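Local structure of immunoreactive 84kD antigen PG93 (Porphyromonas gingivalis, 5M11) at residues L17-T22 against V39-G44; A47-K52 against P305-G310; A668-G673 against G693-C698. The protein serves as an essential surface component of the type IX secretion system of this oral bacterium and binds calcium and zinc ions. One frame throughout, in Å; residues are numbered along the deposited sequence.

Contact 1 (L17-T22 against V39-G44); sequences LAIHKT and VLYSVG
The phenol ring of Tyr-41 is the flat group that spans this contact, and two neighbours lie at its edge in the ring plane: Thr-22 OG1 at the hydroxyl end and Val-43 CG2 from its own segment. Ile-19 approaches the ring obliquely, its CG2 methyl 3.9 Å from Tyr-41 CE2. The second flat group, the imidazole of His-20, takes no part across the contact; one of its faces carries Lys-21 CB, 4.2 Å above the plane and over the centre. Tyr-41 holds CG between its backbone N and carbonyl carbon (chi1 67°), and from there the ring extends across to the loop. Its OH ends 2.6 Å from Thr-22 OG1 in a hydrogen bond in which either hydroxyl could be the donor. The two side chains cross at about a right angle, so the threonine meets the tyrosine at its tip, with Thr-22 CG2 lying 3.5 Å from the same Tyr-41 OH. A second patch involves Val-39, whose CG2 sits 3.3 Å from Ala-18 O and 4.0 Å from Leu-17 CB. Five of the six touching residues are buried, so the hydroxyl pair is a polar link within largely apolar packing. Ala-36 lies against both Thr-22 and Tyr-41, and Leu-290 of strand 290-294 also touches both; Ile-53 of strand 52-54 packs on Ile-19 and Val-39. Segment 17-22 is the linker that leaves strand 13-16, the outermost strand of a blade otherwise built from residues 636-660, and leads into strand 22-27. It thus passes from one beta-propeller to the other, anchored against strand 39-42, which runs antiparallel between strands 32-36 and 52-54 in the first four-stranded blade.

Contact 2 (A47-K52 against P305-G310); sequences APHEAK and PVAFDG
Two small groups of atoms make this surface contact, one around His-49 and one around Ala-51. The imidazole of His-49 meets Pro-305 with its CE1 corner, which lies 3.5 Å from both Pro-305 CB and Pro-305 CG; the two side chains lie alongside each other, running in opposite senses. At the edge of the imidazole, near its plane, His-49 NE2 is 2.8 Å from Pro-305 O. In the second group the Ala-51 methyl is directed at the far end of the Phe-308 ring, with Ala-51 CB 3.4 Å from Phe-308 CZ and approaching obliquely. The edge of that ring takes Lys-52 N near its plane, 3.8 Å from Phe-308 CZ. Phe-308 sets CG anti to its carbonyl carbon, beside the backbone N (chi1 -49°), and this torsion carries the ring across to Ala-51. Segment 47-52 belongs to the loop before strand 52-54, the outer strand of the first blade, whereas 305-310 follows strand 302-303, the outer strand of the seventh. Blades one and seven are neighbours where a propeller closes, and the contact joins them on the protein surface. Val-306 CG1 lies in plane at the edge of the Phe-308 ring; both residues also touch Ile-19 of contact 1, and Val-43 packs on His-49. The Lys-52 side chain starts away from segment 305-310, its NZ hydrogen-bonded to Ser-58 OG and its charge in a cation-pi interaction with Phe-54. Beyond the other segment, Asp-309 OD2 accepts a hydrogen bond from Trp-352 N, on the side of the second propeller.

Contact 3 (A668-G673 against G693-C698); sequences ASELDG and GLQAGC. With CA (calcium ion), chain K.
Glu-670 holds CG between backbone N and carbonyl carbon (chi1 61°), then extends, which carries its carboxylate to the calcium ion. Gln-695 starts with CG anti to its backbone N and bends sharply at the next bond (chi2 84°), so that the two side chains cross at about a right angle, with the amide and carboxylate planes 68° apart. Gln-695 OE1 comes to rest against the glutamate stem, 3.4 Å from Glu-670 CB, while the amide nitrogen makes a weak hydrogen bond to Gly-662 O. Beside this pair Leu-671 sends CD2 to Cys-698 SG, 3.8 Å away, and Val-741 of strand 735-742 touches both residues. At the other end the backbones meet directly: Gly-693 CA, which carries no side chain, points a C-H almost straight at Gly-673 O, 3.3 Å distant. Each segment is also folded on itself. Ser-669 OG donates to Asp-672 OD1 from above the carboxylate plane, and a type II turn runs from Gln-695 to Cys-698 with Gly-697 in its third position. The contact thereby joins two loops of the small all-beta C-terminal domain. Glu-670 grips calcium with both oxygens, OE1 and OE2 each 2.4 Å from the ion, and Asp-743 OD2 supplies a further ligand. Gln-695 OE1, 4.8 Å from the calcium ion, is not a ligand but packs beside one. Through these ligands the metal joins the loop before strand 675-677 to the residue just after strand 735-742. The divalent cation would offset the repulsion between the two carboxylates, consistent with Glu-670 being ionised.

Overall arrangement
Contacts 1 and 2 form one neighbourhood, their centres 9 Å apart, and they touch where a probable hydrogen bond of 2.7 Å joins Ser-42 N to Lys-52 O and Ser-42 O packs on Ala-51 CB. Together they involve both linkers between the two propellers, residues 17-22 and 305-310, the latter continuing towards Asp-315 of a zinc site; a bound zinc ion lies about 10 Å from the Ala-18 side chain. Contact 3 is remote in the C-terminal domain: its centre is 35 Å from that of contact 1 and 34 Å from that of contact 2, with nearest atoms about 23 and 24 Å away. It alone of the three includes a metal ligand.

Contact 1 (L17-T22 against V39-G44)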
loop_
_atom_site.group_PDB
_atom_site.type_symbol
_atom_site.label_atom_id
_atom_site.label_comp_id
_atom_site.label_asym_id
_atom_site.label_seq_id
_atom_site.Cartn_x
_atom_site.Cartn_y
_atom_site.Cartn_z
ATOM N N LEU A 17 -3.540 -6.752 1.424
ATOM C CA LEU A 17 -2.399 -6.766 0.517
ATOM C C LEU A 17 -2.558 -7.776 -0.611
ATOM O O LEU A 17 -3.274 -8.768 -0.463
ATOM C CB LEU A 17 -1.084 -7.013 1.306
ATOM C CG LEU A 17 -0.673 -5.859 2.259
ATOM C CD1 LEU A 17 0.584 -6.167 3.009
ATOM C CD2 LEU A 17 -0.503 -4.527 1.516
ATOM N N ALA A 18 -1.892 -7.483 -1.748
ATOM C CA ALA A 18 -1.889 -8.252 -2.983
ATOM C C ALA A 18 -0.715 -9.281 -3.082
ATOM O O ALA A 18 0.417 -9.012 -2.664
ATOM C CB ALA A 18 -1.829 -7.296 -4.161
ATOM N N ILE A 19 -1.002 -10.448 -3.691
ATOM C CA ILE A 19 0.012 -11.477 -3.897
ATOM C C ILE A 19 0.518 -11.276 -5.350
ATOM O O ILE A 19 1.529 -10.588 -5.530
ATOM C CB ILE A 19 -0.533 -12.884 -3.514
ATOM C CG1 ILE A 19 -0.440 -13.072 -1.976
ATOM C CG2 ILE A 19 0.181 -14.024 -4.225
ATOM C CD1 ILE A 19 -1.720 -12.708 -1.209
ATOM N N HIS A 20 -0.218 -11.752 -6.364
ATOM C CA HIS A 20 0.089 -11.549 -7.784
ATOM C C HIS A 20 1.571 -12.053 -8.166
ATOM O O HIS A 20 1.841 -13.261 -8.066
ATOM C CB HIS A 20 -0.211 -10.048 -8.143
ATOM C CG HIS A 20 0.065 -9.574 -9.546
ATOM N ND1 HIS A 20 0.193 -10.453 -10.610
ATOM C CD2 HIS A 20 0.239 -8.311 -10.000
ATOM C CE1 HIS A 20 0.459 -9.699 -11.662
ATOM N NE2 HIS A 20 0.494 -8.405 -11.343
ATOM N N LYS A 21 2.482 -11.143 -8.605
ATOM C CA LYS A 21 3.816 -11.393 -9.173
ATOM C C LYS A 21 4.840 -12.000 -8.194
ATOM O O LYS A 21 5.587 -11.249 -7.569
ATOM C CB LYS A 21 4.363 -10.072 -9.754
ATOM C CG LYS A 21 5.503 -10.204 -10.755
ATOM C CD LYS A 21 6.038 -8.821 -11.079
ATOM C CE LYS A 21 7.369 -8.833 -11.778
ATOM N NZ LYS A 21 8.052 -7.517 -11.644
ATOM N N THR A 22 4.938 -13.352 -8.138
ATOM C CA THR A 22 5.881 -14.091 -7.270
ATOM C C THR A 22 7.288 -13.917 -7.847
ATOM O O THR A 22 7.632 -14.508 -8.869
ATOM C CB THR A 22 5.425 -15.552 -7.089
ATOM O OG1 THR A 22 4.173 -15.515 -6.416
ATOM C CG2 THR A 22 6.391 -16.405 -6.273
ATOM N N VAL A 39 5.288 -8.861 -0.522
ATOM C CA VAL A 39 4.470 -9.572 0.451
ATOM C C VAL A 39 5.028 -10.972 0.611
ATOM O O VAL A 39 5.075 -11.730 -0.356
ATOM C CB VAL A 39 2.962 -9.567 0.080
ATOM C CG1 VAL A 39 2.119 -10.235 1.167
ATOM C CG2 VAL A 39 2.474 -8.148 -0.185
ATOM N N LEU A 40 5.471 -11.299 1.828
ATOM C CA LEU A 40 6.013 -12.614 2.147
ATOM C C LEU A 40 4.865 -13.544 2.434
ATOM O O LEU A 40 3.875 -13.102 3.021
ATOM C CB LEU A 40 6.986 -12.537 3.353
ATOM C CG LEU A 40 7.563 -13.871 3.860
ATOM C CD1 LEU A 40 8.677 -14.363 2.978
ATOM C CD2 LEU A 40 8.008 -13.760 5.301
ATOM N N TYR A 41 4.971 -14.819 2.001
ATOM C CA TYR A 41 3.929 -15.816 2.249
ATOM C C TYR A 41 4.491 -17.239 2.234
ATOM O O TYR A 41 5.529 -17.501 1.632
ATOM C CB TYR A 41 2.738 -15.668 1.278
ATOM C CG TYR A 41 3.015 -15.981 -0.179
ATOM C CD1 TYR A 41 2.879 -17.278 -0.672
ATOM C CD2 TYR A 41 3.289 -14.963 -1.092
ATOM C CE1 TYR A 41 3.086 -17.568 -2.017
ATOM C CE2 TYR A 41 3.490 -15.239 -2.444
ATOM C CZ TYR A 41 3.372 -16.543 -2.903
ATOM O OH TYR A 41 3.539 -16.842 -4.230
ATOM N N SER A 42 3.799 -18.134 2.929
ATOM C CA SER A 42 4.087 -19.549 3.097
ATOM C C SER A 42 3.138 -20.380 2.215
ATOM O O SER A 42 2.083 -19.867 1.833
ATOM C CB SER A 42 3.900 -19.919 4.568
ATOM O OG SER A 42 4.157 -21.289 4.833
ATOM N N VAL A 43 3.522 -21.647 1.876
ATOM C CA VAL A 43 2.742 -22.645 1.107
ATOM C C VAL A 43 3.158 -24.046 1.585
ATOM O O VAL A 43 4.349 -24.356 1.600
ATOM C CB VAL A 43 2.842 -22.552 -0.455
ATOM C CG1 VAL A 43 1.869 -23.522 -1.125
ATOM C CG2 VAL A 43 2.617 -21.138 -0.986
ATOM N N GLY A 44 2.185 -24.884 1.931
ATOM C CA GLY A 44 2.459 -26.249 2.374
ATOM C C GLY A 44 2.920 -27.150 1.246
ATOM O O GLY A 44 2.494 -26.964 0.103
#

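Contact 2 (A47-K52 against P305-G310)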
loop_
_atom_site.group_PDB
_atom_site.type_symbol
_atom_site.label_atom_id
_atom_site.label_comp_id
_atom_site.label_asym_id
_atom_site.label_seq_id
_atom_site.Cartn_x
_atom_site.Cartn_y
_atom_site.Cartn_z
ATOM N N ALA A 47 1.332 -31.935 2.309
ATOM C CA ALA A 47 -0.050 -31.712 2.721
ATOM C C ALA A 47 -0.752 -30.699 1.781
ATOM O O ALA A 47 -0.078 -29.807 1.243
ATOM C CB ALA A 47 -0.084 -31.217 4.160
ATOM N N PRO A 48 -2.098 -30.821 1.572
ATOM C CA PRO A 48 -2.796 -29.864 0.690
ATOM C C PRO A 48 -2.873 -28.457 1.298
ATOM O O PRO A 48 -3.820 -28.124 2.036
ATOM C CB PRO A 48 -4.180 -30.487 0.512
ATOM C CG PRO A 48 -4.381 -31.299 1.730
ATOM C CD PRO A 48 -3.035 -31.821 2.125
ATOM N N HIS A 49 -1.836 -27.635 0.983
ATOM C CA HIS A 49 -1.644 -26.245 1.403
ATOM C C HIS A 49 -1.440 -26.110 2.919
ATOM O O HIS A 49 -0.482 -26.669 3.452
ATOM C CB HIS A 49 -2.790 -25.327 0.927
ATOM C CG HIS A 49 -2.456 -24.491 -0.266
ATOM N ND1 HIS A 49 -2.381 -25.042 -1.532
ATOM C CD2 HIS A 49 -2.234 -23.158 -0.352
ATOM C CE1 HIS A 49 -2.096 -24.038 -2.339
ATOM N NE2 HIS A 49 -1.997 -22.884 -1.677
ATOM N N GLU A 50 -2.365 -25.379 3.597
ATOM C CA GLU A 50 -2.375 -24.928 4.999
ATOM C C GLU A 50 -1.332 -23.799 5.079
ATOM O O GLU A 50 -0.591 -23.665 6.057
ATOM C CB GLU A 50 -2.155 -26.062 6.029
ATOM C CG GLU A 50 -2.866 -25.830 7.354
ATOM C CD GLU A 50 -2.022 -25.224 8.461
ATOM O OE1 GLU A 50 -1.331 -25.993 9.167
ATOM O OE2 GLU A 50 -2.067 -23.984 8.638
ATOM N N ALA A 51 -1.290 -22.990 3.994
ATOM C CA ALA A 51 -0.401 -21.851 3.738
ATOM C C ALA A 51 -0.675 -20.652 4.690
ATOM O O ALA A 51 -1.652 -20.678 5.465
ATOM C CB ALA A 51 -0.572 -21.422 2.292
ATOM N N LYS A 52 0.183 -19.600 4.632
ATOM C CA LYS A 52 0.032 -18.436 5.516
ATOM C C LYS A 52 0.619 -17.172 4.887
ATOM O O LYS A 52 1.702 -17.227 4.317
ATOM C CB LYS A 52 0.740 -18.742 6.861
ATOM C CG LYS A 52 0.580 -17.712 7.984
ATOM C CD LYS A 52 1.457 -18.072 9.194
ATOM C CE LYS A 52 1.327 -17.101 10.338
ATOM N NZ LYS A 52 1.860 -15.761 9.994
ATOM N N PRO A 305 -0.408 -24.094 -6.301
ATOM C CA PRO A 305 -1.661 -23.330 -6.190
ATOM C C PRO A 305 -1.607 -22.150 -5.208
ATOM O O PRO A 305 -0.918 -22.195 -4.185
ATOM C CB PRO A 305 -2.673 -24.384 -5.737
ATOM C CG PRO A 305 -1.859 -25.664 -5.460
ATOM C CD PRO A 305 -0.433 -25.279 -5.423
ATOM N N VAL A 306 -2.327 -21.071 -5.547
ATOM C CA VAL A 306 -2.413 -19.870 -4.719
ATOM C C VAL A 306 -3.905 -19.655 -4.450
ATOM O O VAL A 306 -4.634 -19.137 -5.300
ATOM C CB VAL A 306 -1.681 -18.646 -5.355
ATOM C CG1 VAL A 306 -2.061 -17.332 -4.678
ATOM C CG2 VAL A 306 -0.162 -18.833 -5.335
ATOM N N ALA A 307 -4.369 -20.151 -3.294
ATOM C CA ALA A 307 -5.763 -20.052 -2.868
ATOM C C ALA A 307 -6.070 -18.640 -2.348
ATOM O O ALA A 307 -7.243 -18.250 -2.282
ATOM C CB ALA A 307 -6.052 -21.089 -1.796
ATOM N N PHE A 308 -5.006 -17.867 -2.013
ATOM C CA PHE A 308 -5.109 -16.497 -1.508
ATOM C C PHE A 308 -5.747 -15.566 -2.514
ATOM O O PHE A 308 -5.267 -15.448 -3.648
ATOM C CB PHE A 308 -3.741 -15.917 -1.132
ATOM C CG PHE A 308 -2.857 -16.761 -0.253
ATOM C CD1 PHE A 308 -2.969 -16.704 1.132
ATOM C CD2 PHE A 308 -1.855 -17.555 -0.804
ATOM C CE1 PHE A 308 -2.114 -17.450 1.949
ATOM C CE2 PHE A 308 -1.008 -18.305 0.012
ATOM C CZ PHE A 308 -1.133 -18.235 1.381
ATOM N N ASP A 309 -6.808 -14.881 -2.083
ATOM C CA ASP A 309 -7.483 -13.873 -2.896
ATOM C C ASP A 309 -7.348 -12.514 -2.224
ATOM O O ASP A 309 -7.691 -12.372 -1.054
ATOM C CB ASP A 309 -8.954 -14.217 -3.162
ATOM C CG ASP A 309 -9.680 -13.155 -3.969
ATOM O OD1 ASP A 309 -9.417 -13.048 -5.195
ATOM O OD2 ASP A 309 -10.478 -12.409 -3.372
ATOM N N GLY A 310 -6.810 -11.554 -2.977
ATOM C CA GLY A 310 -6.562 -10.177 -2.559
ATOM C C GLY A 310 -6.738 -9.189 -3.698
ATOM O O GLY A 310 -7.248 -9.566 -4.758
#

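Contact 3 (A668-G673 against G693-C698)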
loop_
_atom_site.group_PDB
_atom_site.type_symbol
_atom_site.label_atom_id
_atom_site.label_comp_id
_atom_site.label_asym_id
_atom_site.label_seq_id
_atom_site.Cartn_x
_atom_site.Cartn_y
_atom_site.Cartn_z
ATOM N N ALA A 668 -27.641 -5.413 17.078
ATOM C CA ALA A 668 -27.570 -6.315 18.230
ATOM C C ALA A 668 -26.143 -6.722 18.579
ATOM O O ALA A 668 -25.285 -6.846 17.697
ATOM C CB ALA A 668 -28.414 -7.555 17.972
ATOM N N SER A 669 -25.908 -6.925 19.895
ATOM C CA SER A 669 -24.644 -7.322 20.531
ATOM C C SER A 669 -23.524 -6.256 20.367
ATOM O O SER A 669 -22.353 -6.557 20.622
ATOM C CB SER A 669 -24.176 -8.686 20.016
ATOM O OG SER A 669 -25.084 -9.709 20.392
ATOM N N GLU A 670 -23.897 -5.006 20.007
ATOM C CA GLU A 670 -22.952 -3.914 19.771
ATOM C C GLU A 670 -22.148 -3.539 21.040
ATOM O O GLU A 670 -20.965 -3.203 20.925
ATOM C CB GLU A 670 -23.641 -2.677 19.154
ATOM C CG GLU A 670 -24.745 -2.021 19.968
ATOM C CD GLU A 670 -25.029 -0.590 19.550
ATOM O OE1 GLU A 670 -24.205 0.300 19.870
ATOM O OE2 GLU A 670 -26.076 -0.357 18.903
ATOM N N LEU A 671 -22.760 -3.641 22.231
ATOM C CA LEU A 671 -22.053 -3.338 23.469
ATOM C C LEU A 671 -21.710 -4.608 24.243
ATOM O O LEU A 671 -21.050 -4.529 25.278
ATOM C CB LEU A 671 -22.849 -2.368 24.354
ATOM C CG LEU A 671 -22.942 -0.909 23.891
ATOM C CD1 LEU A 671 -23.692 -0.084 24.902
ATOM C CD2 LEU A 671 -21.567 -0.287 23.650
ATOM N N ASP A 672 -22.099 -5.779 23.714
ATOM C CA ASP A 672 -21.833 -7.082 24.328
ATOM C C ASP A 672 -20.327 -7.393 24.401
ATOM O O ASP A 672 -19.927 -8.319 25.111
ATOM C CB ASP A 672 -22.557 -8.202 23.555
ATOM C CG ASP A 672 -24.056 -8.347 23.800
ATOM O OD1 ASP A 672 -24.634 -9.369 23.356
ATOM O OD2 ASP A 672 -24.664 -7.416 24.390
ATOM N N GLY A 673 -19.515 -6.607 23.693
ATOM C CA GLY A 673 -18.069 -6.789 23.659
ATOM C C GLY A 673 -17.233 -5.837 24.498
ATOM O O GLY A 673 -16.012 -5.812 24.330
ATOM N N GLY A 693 -13.590 -2.635 23.250
ATOM C CA GLY A 693 -14.787 -3.211 22.645
ATOM C C GLY A 693 -15.976 -2.261 22.614
ATOM O O GLY A 693 -17.114 -2.704 22.422
ATOM N N LEU A 694 -15.727 -0.946 22.779
ATOM C CA LEU A 694 -16.747 0.093 22.777
ATOM C C LEU A 694 -17.228 0.434 21.379
ATOM O O LEU A 694 -16.781 -0.165 20.396
ATOM C CB LEU A 694 -16.195 1.382 23.422
ATOM C CG LEU A 694 -15.873 1.383 24.900
ATOM C CD1 LEU A 694 -15.099 2.575 25.233
ATOM C CD2 LEU A 694 -17.107 1.408 25.725
ATOM N N GLN A 695 -18.133 1.430 21.298
ATOM C CA GLN A 695 -18.701 1.992 20.070
ATOM C C GLN A 695 -18.514 3.497 20.160
ATOM O O GLN A 695 -18.777 4.045 21.215
ATOM C CB GLN A 695 -20.189 1.598 19.939
ATOM C CG GLN A 695 -20.726 1.581 18.511
ATOM C CD GLN A 695 -20.448 0.279 17.795
ATOM O OE1 GLN A 695 -21.226 -0.677 17.857
ATOM N NE2 GLN A 695 -19.350 0.224 17.067
ATOM N N ALA A 696 -17.980 4.156 19.121
ATOM C CA ALA A 696 -17.743 5.603 19.125
ATOM C C ALA A 696 -19.050 6.360 19.296
ATOM O O ALA A 696 -20.039 6.023 18.648
ATOM C CB ALA A 696 -17.048 6.022 17.846
ATOM N N GLY A 697 -19.049 7.332 20.208
ATOM C CA GLY A 697 -20.207 8.153 20.564
ATOM C C GLY A 697 -20.887 7.756 21.868
ATOM O O GLY A 697 -21.873 8.377 22.275
ATOM N N CYS A 698 -20.354 6.723 22.541
ATOM C CA CYS A 698 -20.889 6.170 23.774
ATOM C C CYS A 698 -20.501 7.001 24.970
ATOM O O CYS A 698 -19.382 7.509 25.039
ATOM C CB CYS A 698 -20.413 4.731 23.956
ATOM S SG CYS A 698 -21.480 3.480 23.193
HETATM CA CA CA K . -25.272 1.864 18.407
#